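Local coordinates for D-alanyl transferase DltD (Enterococcus faecalis, PDB 6O93), which probably takes part in transferring D-alanine to lipoteichoic acid during biogenesis of the Gram-positive cell wall, at residues A[79-84]-A[146-151]; A[136-141]-A[279-284]. All blocks are in the same frame, centred on the assembly; numbering follows the deposited sequence.

Contact 1: residues A[79-84]-A[146-151]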
loop_
_atom_site.group_PDB
_atom_site.type_symbol
_atom_site.label_atom_id
_atom_site.label_comp_id
_atom_site.label_asym_id
_atom_site.label_seq_id
_atom_site.Cartn_x
_atom_site.Cartn_y
_atom_site.Cartn_z
ATOM N N GLN A 79 5.568 3.260 1.297
ATOM C CA GLN A 79 4.948 3.187 2.609
ATOM C C GLN A 79 3.889 4.289 2.746
ATOM O O GLN A 79 3.447 4.872 1.744
ATOM C CB GLN A 79 6.040 3.254 3.685
ATOM C CG GLN A 79 7.088 2.153 3.542
ATOM C CD GLN A 79 7.970 1.994 4.771
ATOM O OE1 GLN A 79 7.774 2.661 5.789
ATOM N NE2 GLN A 79 8.951 1.104 4.679
ATOM N N SER A 80 3.482 4.572 3.987
ATOM C CA SER A 80 2.274 5.362 4.209
ATOM C C SER A 80 2.423 6.787 3.691
ATOM O O SER A 80 1.471 7.355 3.144
ATOM C CB SER A 80 1.918 5.373 5.694
ATOM O OG SER A 80 1.473 4.097 6.115
ATOM N N LEU A 81 3.601 7.387 3.861
ATOM C CA LEU A 81 3.781 8.775 3.446
ATOM C C LEU A 81 3.613 8.915 1.938
ATOM O O LEU A 81 2.910 9.811 1.458
ATOM C CB LEU A 81 5.151 9.283 3.892
ATOM C CG LEU A 81 5.391 10.788 3.748
ATOM C CD1 LEU A 81 4.396 11.581 4.583
ATOM C CD2 LEU A 81 6.808 11.132 4.148
ATOM N N THR A 82 4.253 8.028 1.173
ATOM C CA THR A 82 4.050 8.003 -0.271
ATOM C C THR A 82 2.578 7.816 -0.611
ATOM O O THR A 82 2.028 8.522 -1.465
ATOM C CB THR A 82 4.884 6.882 -0.897
ATOM O OG1 THR A 82 6.278 7.167 -0.741
ATOM C CG2 THR A 82 4.559 6.732 -2.378
ATOM N N GLN A 83 1.922 6.860 0.052
ATOM C CA GLN A 83 0.533 6.550 -0.266
ATOM C C GLN A 83 -0.401 7.693 0.107
ATOM O O GLN A 83 -1.402 7.923 -0.584
ATOM C CB GLN A 83 0.111 5.263 0.444
ATOM C CG GLN A 83 0.883 4.024 0.008
ATOM C CD GLN A 83 0.546 3.589 -1.407
ATOM O OE1 GLN A 83 -0.059 4.338 -2.171
ATOM N NE2 GLN A 83 0.933 2.368 -1.759
ATOM N N ALA A 84 -0.101 8.415 1.188
ATOM C CA ALA A 84 -0.936 9.550 1.566
ATOM C C ALA A 84 -1.008 10.575 0.440
ATOM O O ALA A 84 -2.066 11.166 0.192
ATOM C CB ALA A 84 -0.402 10.191 2.848
ATOM N N GLN A 146 6.199 18.872 7.583
ATOM C CA GLN A 146 7.286 18.550 8.501
ATOM C C GLN A 146 8.050 17.315 8.037
ATOM O O GLN A 146 9.287 17.307 8.016
ATOM C CB GLN A 146 6.729 18.348 9.913
ATOM C CG GLN A 146 7.773 17.963 10.963
ATOM C CD GLN A 146 7.962 16.458 11.091
ATOM O OE1 GLN A 146 9.059 15.939 10.884
ATOM N NE2 GLN A 146 6.893 15.753 11.446
ATOM N N ARG A 147 7.330 16.257 7.659
ATOM C CA ARG A 147 7.994 15.019 7.262
ATOM C C ARG A 147 8.771 15.198 5.964
ATOM O O ARG A 147 9.901 14.714 5.841
ATOM C CB ARG A 147 6.969 13.893 7.117
ATOM C CG ARG A 147 6.304 13.478 8.419
ATOM C CD ARG A 147 7.234 12.658 9.310
ATOM N NE ARG A 147 7.550 11.359 8.716
ATOM C CZ ARG A 147 8.777 10.882 8.515
ATOM N NH1 ARG A 147 9.853 11.573 8.871
ATOM N NH2 ARG A 147 8.928 9.687 7.961
ATOM N N LEU A 148 8.184 15.890 4.985
ATOM C CA LEU A 148 8.828 16.012 3.682
ATOM C C LEU A 148 10.174 16.719 3.787
ATOM O O LEU A 148 11.119 16.374 3.067
ATOM C CB LEU A 148 7.911 16.750 2.708
ATOM C CG LEU A 148 6.653 16.011 2.252
ATOM C CD1 LEU A 148 5.878 16.870 1.268
ATOM C CD2 LEU A 148 6.989 14.665 1.638
ATOM N N THR A 149 10.287 17.710 4.675
ATOM C CA THR A 149 11.553 18.417 4.838
ATOM C C THR A 149 12.659 17.527 5.384
ATOM O O THR A 149 13.817 17.955 5.405
ATOM C CB THR A 149 11.394 19.625 5.765
ATOM O OG1 THR A 149 10.994 19.189 7.073
ATOM C CG2 THR A 149 10.371 20.602 5.210
ATOM N N LYS A 150 12.340 16.314 5.829
ATOM C CA LYS A 150 13.347 15.414 6.367
ATOM C C LYS A 150 14.037 14.579 5.296
ATOM O O LYS A 150 15.033 13.917 5.605
ATOM C CB LYS A 150 12.718 14.478 7.406
ATOM C CG LYS A 150 12.080 15.195 8.592
ATOM C CD LYS A 150 13.115 15.942 9.423
ATOM C CE LYS A 150 12.503 16.523 10.693
ATOM N NZ LYS A 150 11.500 17.591 10.410
ATOM N N PHE A 151 13.546 14.601 4.044
ATOM C CA PHE A 151 14.081 13.707 3.027
ATOM C C PHE A 151 14.948 14.453 2.019
ATOM O O PHE A 151 14.595 15.559 1.594
ATOM C CB PHE A 151 12.943 12.988 2.293
ATOM C CG PHE A 151 12.159 12.073 3.180
ATOM C CD1 PHE A 151 12.588 10.776 3.407
ATOM C CD2 PHE A 151 11.016 12.517 3.817
ATOM C CE1 PHE A 151 11.878 9.935 4.236
ATOM C CE2 PHE A 151 10.305 11.679 4.647
ATOM C CZ PHE A 151 10.737 10.388 4.859
#
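Next to R147, whose CB meets L81 CD2, the carbonyl oxygen of Q146 is gripped from two side chains: T149 OG1 donates to Q146 O at 2.7 Å, tilted 34° from the carbonyl plane, and K150 NZ adds a weak bond. K150 NZ also donates to Q146 OE1 at 3.0 Å, in the carbonyl plane on a lone pair. This part of the chain, running from helix 139-148 into a type I beta turn from L148 to F151, presents an apolar patch to helix 80-90, which follows strand 69-73 in the alpha/beta fold of this SGNH-clan protein. A single methyl does the touching from the other side. The L81 side chain, with CG anti to the backbone N (chi1 -170°), brings CD2 to 3.6 Å from F151 CE2, approaching the ring obliquely, and to 4.1 Å from R147 CB. The chain of R147 bends at chi2 and chi3, and F151 CE2 lies 3.9 Å above one face of its guanidinium, displaced from the centre to the outer part of the group; R147 NE is engaged in a salt bridge with D275. F118 stacks on the F151 ring and also touches L81 and L148. L81 CD2 finally meets L148 CD2, methyl to methyl, at 4.3 Å.

Contact 2: residues A[136-141]-A[279-284]; sequences ELTSGD and ALEQLA
Before E281 reaches across to T138 and G140, helix 272-285 spends L280 on F292 of strand 289-294 and on helix 309-324, so the central sheet and a flanking helix cover that side. E281 leaves the helix on a different side, toward helix 139-148. With CG anti to the backbone N (chi1 174°) and the rest of the chain extended, its carboxylate lies against the backbone of G140, which has no side chain to hold it off: E281 OE1 is 3.7 Å from G140 CA, and E281 OE2 is 3.6 Å from G140 N. Neither approach is a hydrogen bond, yet the dipole of helix 139-148 would probably favour a negative group beside its first turn; the nearby E285 carboxylate would work against this, so the net effect stays open. E281 OE1 instead bonds Y383 OH, while E281 OE2 accepts from a water at 3.2 Å; the same water sits 2.6 Å from T138 OG1 and so bridges the two segments. Q282 follows, its OE1 bonded to H88 ND1 of helix 80-90, and L283 returns to the sheet at V290. The water's other partner, T138, is itself part of a reciprocal pair: D141 N donates to T138 OG1 at 3.2 Å, and T138 N donates to D141 OD2 at 3.2 Å, 22° out of the carboxylate plane. Such a reciprocal exchange at a helix N terminus is a capping box, with T138 as the N-cap.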
loop_
_atom_site.group_PDB
_atom_site.type_symbol
_atom_site.label_atom_id
_atom_site.label_comp_id
_atom_site.label_asym_id
_atom_site.label_seq_id
_atom_site.Cartn_x
_atom_site.Cartn_y
_atom_site.Cartn_z
ATOM N N GLU A 136 -6.978 26.026 2.419
ATOM C CA GLU A 136 -7.170 26.055 3.862
ATOM C C GLU A 136 -6.206 25.065 4.492
ATOM O O GLU A 136 -6.079 23.930 4.021
ATOM C CB GLU A 136 -8.614 25.719 4.249
ATOM C CG GLU A 136 -8.874 25.784 5.746
ATOM C CD GLU A 136 -10.353 25.762 6.088
ATOM O OE1 GLU A 136 -11.177 25.559 5.170
ATOM O OE2 GLU A 136 -10.690 25.955 7.276
ATOM N N LEU A 137 -5.533 25.494 5.554
ATOM C CA LEU A 137 -4.479 24.707 6.174
ATOM C C LEU A 137 -5.062 23.788 7.240
ATOM O O LEU A 137 -5.866 24.222 8.071
ATOM C CB LEU A 137 -3.427 25.631 6.787
ATOM C CG LEU A 137 -2.086 25.003 7.155
ATOM C CD1 LEU A 137 -1.387 24.465 5.915
ATOM C CD2 LEU A 137 -1.215 26.026 7.865
ATOM N N THR A 138 -4.655 22.524 7.212
ATOM C CA THR A 138 -5.041 21.549 8.219
ATOM C C THR A 138 -3.797 21.028 8.927
ATOM O O THR A 138 -2.670 21.192 8.450
ATOM C CB THR A 138 -5.807 20.369 7.603
ATOM O OG1 THR A 138 -4.920 19.598 6.781
ATOM C CG2 THR A 138 -6.977 20.863 6.762
ATOM N N SER A 139 -4.016 20.392 10.081
ATOM C CA SER A 139 -2.909 19.771 10.802
ATOM C C SER A 139 -2.225 18.715 9.945
ATOM O O SER A 139 -0.998 18.562 9.995
ATOM C CB SER A 139 -3.409 19.158 12.110
ATOM O OG SER A 139 -3.702 20.165 13.062
ATOM N N GLY A 140 -3.001 17.973 9.154
ATOM C CA GLY A 140 -2.408 16.995 8.259
ATOM C C GLY A 140 -1.454 17.623 7.262
ATOM O O GLY A 140 -0.391 17.070 6.973
ATOM N N ASP A 141 -1.821 18.787 6.721
ATOM C CA ASP A 141 -0.932 19.483 5.796
ATOM C C ASP A 141 0.370 19.868 6.478
ATOM O O ASP A 141 1.447 19.792 5.871
ATOM C CB ASP A 141 -1.623 20.725 5.236
ATOM C CG ASP A 141 -2.784 20.386 4.332
ATOM O OD1 ASP A 141 -2.652 19.449 3.520
ATOM O OD2 ASP A 141 -3.831 21.054 4.437
ATOM N N ALA A 279 -2.174 9.057 5.891
ATOM C CA ALA A 279 -3.010 8.361 4.920
ATOM C C ALA A 279 -4.438 8.218 5.429
ATOM O O ALA A 279 -5.394 8.326 4.651
ATOM C CB ALA A 279 -2.412 6.991 4.603
ATOM N N LEU A 280 -4.605 7.987 6.732
ATOM C CA LEU A 280 -5.942 7.847 7.299
ATOM C C LEU A 280 -6.729 9.148 7.197
ATOM O O LEU A 280 -7.925 9.134 6.879
ATOM C CB LEU A 280 -5.845 7.394 8.756
ATOM C CG LEU A 280 -5.273 5.996 8.992
ATOM C CD1 LEU A 280 -5.105 5.743 10.484
ATOM C CD2 LEU A 280 -6.163 4.933 8.361
ATOM N N GLU A 281 -6.080 10.285 7.467
ATOM C CA GLU A 281 -6.775 11.564 7.364
ATOM C C GLU A 281 -7.211 11.839 5.929
ATOM O O GLU A 281 -8.316 12.342 5.697
ATOM C CB GLU A 281 -5.886 12.695 7.885
ATOM C CG GLU A 281 -6.491 14.084 7.677
ATOM C CD GLU A 281 -5.854 15.157 8.546
ATOM O OE1 GLU A 281 -5.081 14.812 9.465
ATOM O OE2 GLU A 281 -6.130 16.351 8.308
ATOM N N GLN A 282 -6.362 11.511 4.951
ATOM C CA GLN A 282 -6.736 11.715 3.555
ATOM C C GLN A 282 -7.931 10.847 3.174
ATOM O O GLN A 282 -8.825 11.294 2.445
ATOM C CB GLN A 282 -5.549 11.415 2.637
ATOM C CG GLN A 282 -4.364 12.349 2.821
ATOM C CD GLN A 282 -4.698 13.794 2.496
ATOM O OE1 GLN A 282 -5.437 14.080 1.554
ATOM N NE2 GLN A 282 -4.156 14.714 3.283
ATOM N N LEU A 283 -7.959 9.602 3.652
ATOM C CA LEU A 283 -9.078 8.717 3.346
ATOM C C LEU A 283 -10.363 9.207 4.002
ATOM O O LEU A 283 -11.429 9.197 3.378
ATOM C CB LEU A 283 -8.753 7.293 3.796
ATOM C CG LEU A 283 -7.617 6.622 3.020
ATOM C CD1 LEU A 283 -7.010 5.472 3.814
ATOM C CD2 LEU A 283 -8.121 6.133 1.665
ATOM N N ALA A 284 -10.279 9.651 5.258
ATOM C CA ALA A 284 -11.465 10.130 5.959
ATOM C C ALA A 284 -11.986 11.433 5.367
ATOM O O ALA A 284 -13.203 11.651 5.336
ATOM C CB ALA A 284 -11.157 10.314 7.446
HETATM O O HOH W 1 -5.792 17.624 5.389
#

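Overall arrangement
Followed from the N terminus, the chain enters helix 80-90, adds strand 98-102 to the parallel sheet, passes through several helices, and returns at 146-151, where contact 1 closes a loop of 61 intervening residues. Contact 2 opens inside that loop, at 136-141, and closes at 279-284 after 137 intervening residues, a largely helical excursion without strands. The two loops therefore cross rather than nest. Helix 139-148 serves both, its start in contact 2 and its later part in contact 1, and leans on helices 80-90 and 272-285. Those two partners also pack together, A84 CB lying 3.7 Å from A279 N, and the contact centres are about 13 Å apart.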